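Local coordinates for protein Na-translocating NADH-quinone reductase subunit C NqrC (Shewanella oneidensis, PDB 4XHF) that binds flavin mononucleotide through an FMN-binding domain and is one subunit of a multisubunit membrane protein complex, at residues Leu70-Asp75 with Asn115-Phe120. Numbering follows the deposited sequence.
Sequences LLINLD and NDARVF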
loop_
_atom_site.group_PDB
_atom_site.type_symbol
_atom_site.label_atom_id
_atom_site.label_comp_id
_atom_site.label_asym_id
_atom_site.label_seq_id
_atom_site.Cartn_x
_atom_site.Cartn_y
_atom_site.Cartn_z
ATOM N N LEU A 70 9.298 2.985 -8.946
ATOM C CA LEU A 70 10.623 2.875 -8.354
ATOM C C LEU A 70 10.779 1.566 -7.607
ATOM O O LEU A 70 9.872 1.136 -6.900
ATOM C CB LEU A 70 10.884 4.031 -7.390
ATOM C CG LEU A 70 10.999 5.431 -7.983
ATOM C CD1 LEU A 70 10.989 6.461 -6.874
ATOM C CD2 LEU A 70 12.266 5.547 -8.803
ATOM N N LEU A 71 11.936 0.938 -7.774
ATOM C CA LEU A 71 12.325 -0.188 -6.942
ATOM C C LEU A 71 13.318 0.340 -5.917
ATOM O O LEU A 71 14.369 0.860 -6.282
ATOM C CB LEU A 71 12.936 -1.311 -7.783
ATOM C CG LEU A 71 13.235 -2.624 -7.055
ATOM C CD1 LEU A 71 11.948 -3.287 -6.572
ATOM C CD2 LEU A 71 14.031 -3.565 -7.952
ATOM N N ILE A 72 12.975 0.222 -4.639
ATOM C CA ILE A 72 13.802 0.779 -3.577
ATOM C C ILE A 72 14.247 -0.302 -2.604
ATOM O O ILE A 72 13.524 -1.265 -2.351
ATOM C CB ILE A 72 13.057 1.896 -2.802
ATOM C CG1 ILE A 72 11.792 1.354 -2.131
ATOM C CG2 ILE A 72 12.710 3.044 -3.739
ATOM C CD1 ILE A 72 11.958 1.062 -0.656
ATOM N N ASN A 73 15.452 -0.132 -2.073
ATOM C CA ASN A 73 15.966 -1.002 -1.029
ATOM C C ASN A 73 15.366 -0.610 0.314
ATOM O O ASN A 73 15.572 0.503 0.794
ATOM C CB ASN A 73 17.490 -0.922 -0.975
ATOM C CG ASN A 73 18.093 -1.931 -0.026
ATOM O OD1 ASN A 73 18.120 -1.724 1.186
ATOM N ND2 ASN A 73 18.587 -3.033 -0.574
ATOM N N LEU A 74 14.619 -1.528 0.915
ATOM C CA LEU A 74 13.878 -1.233 2.134
ATOM C C LEU A 74 14.784 -0.884 3.312
ATOM O O LEU A 74 14.447 -0.023 4.123
ATOM C CB LEU A 74 12.986 -2.421 2.499
ATOM C CG LEU A 74 11.727 -2.575 1.642
ATOM C CD1 LEU A 74 11.114 -3.952 1.828
ATOM C CD2 LEU A 74 10.712 -1.493 1.979
ATOM N N ASP A 75 15.935 -1.544 3.404
ATOM C CA ASP A 75 16.852 -1.318 4.516
ATOM C C ASP A 75 17.554 0.034 4.427
ATOM O O ASP A 75 17.715 0.721 5.438
ATOM C CB ASP A 75 17.897 -2.435 4.576
ATOM C CG ASP A 75 17.311 -3.763 5.016
ATOM O OD1 ASP A 75 16.416 -3.766 5.888
ATOM O OD2 ASP A 75 17.746 -4.810 4.489
ATOM N N ASN A 115 13.840 -7.846 0.002
ATOM C CA ASN A 115 14.802 -6.790 0.286
ATOM C C ASN A 115 14.391 -5.484 -0.382
ATOM O O ASN A 115 14.608 -4.404 0.168
ATOM C CB ASN A 115 16.202 -7.197 -0.176
ATOM C CG ASN A 115 16.770 -8.349 0.630
ATOM O OD1 ASN A 115 16.377 -8.575 1.774
ATOM N ND2 ASN A 115 17.704 -9.081 0.036
ATOM N N ASP A 116 13.792 -5.601 -1.565
ATOM C CA ASP A 116 13.354 -4.443 -2.338
ATOM C C ASP A 116 11.837 -4.397 -2.467
ATOM O O ASP A 116 11.179 -5.433 -2.558
ATOM C CB ASP A 116 13.975 -4.457 -3.739
ATOM C CG ASP A 116 15.491 -4.428 -3.712
ATOM O OD1 ASP A 116 16.065 -4.026 -2.678
ATOM O OD2 ASP A 116 16.108 -4.804 -4.730
ATOM N N ALA A 117 11.294 -3.184 -2.482
ATOM C CA ALA A 117 9.869 -2.969 -2.698
ATOM C C ALA A 117 9.654 -2.030 -3.879
ATOM O O ALA A 117 10.451 -1.121 -4.111
ATOM C CB ALA A 117 9.223 -2.407 -1.447
ATOM N N ARG A 118 8.582 -2.264 -4.629
ATOM C CA ARG A 118 8.209 -1.378 -5.721
ATOM C C ARG A 118 7.272 -0.301 -5.204
ATOM O O ARG A 118 6.233 -0.609 -4.629
ATOM C CB ARG A 118 7.546 -2.154 -6.856
ATOM C CG ARG A 118 7.002 -1.272 -7.972
ATOM C CD ARG A 118 6.376 -2.113 -9.065
ATOM N NE ARG A 118 5.335 -2.990 -8.540
ATOM C CZ ARG A 118 4.832 -4.033 -9.191
ATOM N NH1 ARG A 118 5.274 -4.342 -10.402
ATOM N NH2 ARG A 118 3.887 -4.772 -8.628
ATOM N N VAL A 119 7.648 0.955 -5.415
ATOM C CA VAL A 119 6.845 2.087 -4.973
ATOM C C VAL A 119 6.581 3.013 -6.152
ATOM O O VAL A 119 7.224 2.898 -7.194
ATOM C CB VAL A 119 7.537 2.868 -3.834
ATOM C CG1 VAL A 119 7.744 1.971 -2.630
ATOM C CG2 VAL A 119 8.867 3.441 -4.296
ATOM N N PHE A 120 5.630 3.925 -5.977
ATOM C CA PHE A 120 5.221 4.831 -7.045
ATOM C C PHE A 120 5.113 6.269 -6.554
ATOM O O PHE A 120 4.362 6.556 -5.626
ATOM C CB PHE A 120 3.877 4.396 -7.628
ATOM C CG PHE A 120 3.843 2.967 -8.075
ATOM C CD1 PHE A 120 3.507 1.958 -7.189
ATOM C CD2 PHE A 120 4.133 2.635 -9.386
ATOM C CE1 PHE A 120 3.471 0.641 -7.602
ATOM C CE2 PHE A 120 4.099 1.322 -9.805
ATOM C CZ PHE A 120 3.766 0.323 -8.912
HETATM O O HOH W 1 18.331 -5.433 -2.775
#
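Leu70 and Val119 exchange two backbone hydrogen bonds, Leu70 N to Val119 O and Val119 N to Leu70 O, both 2.7 Å long. Ile72 and Ala117 repeat the pattern, with Ile72 N reaching Ala117 O at 2.9 Å in a nearly straight bond (174° at the hydrogen). One more bond, from Leu74 N to Asn115 O at 3.0 Å, extends the pairing just past the end of strand 67-73. At the non-hydrogen-bonded pairs Leu71-Arg118 and Asn73-Asp116 the CA atoms lie nearer each other than at the hydrogen-bonded pairs, and CA-H...O contacts supplement the bonding, as from Arg118 CA to Leu70 O.

This register defines an antiparallel strand pair, with short segment axes at 143°, within the large antiparallel sheet of NqrC. Strand 113-123 pairs here with 67-73 and also with 129-139, while strand 79-80 adjoins 67-73 in turn.

Apolar contacts occupy the face bearing Leu70, Ile72, Ala117 and Val119. Ile72 and Val119 cross at about a right angle, CG2 to CG2 at 3.9 Å, and Leu74 sets its CD2 3.8 Å from Ala117 CB. Phe240, from a loop, packs against Leu74, Ala117 and Val119.

On the other face, the first two torsions of Leu71, extended and then bent, turn its CD1 branch toward Asp116, where it rests 3.7 Å from Asp116 CB. Polar groups follow: a water donates to Asp116 OD1 at 2.7 Å and weakly accepts from Asn73 ND2, bridging an amide and a carboxylate whose planes lie 64° apart, while Asn73 OD1 accepts from Thr76 N.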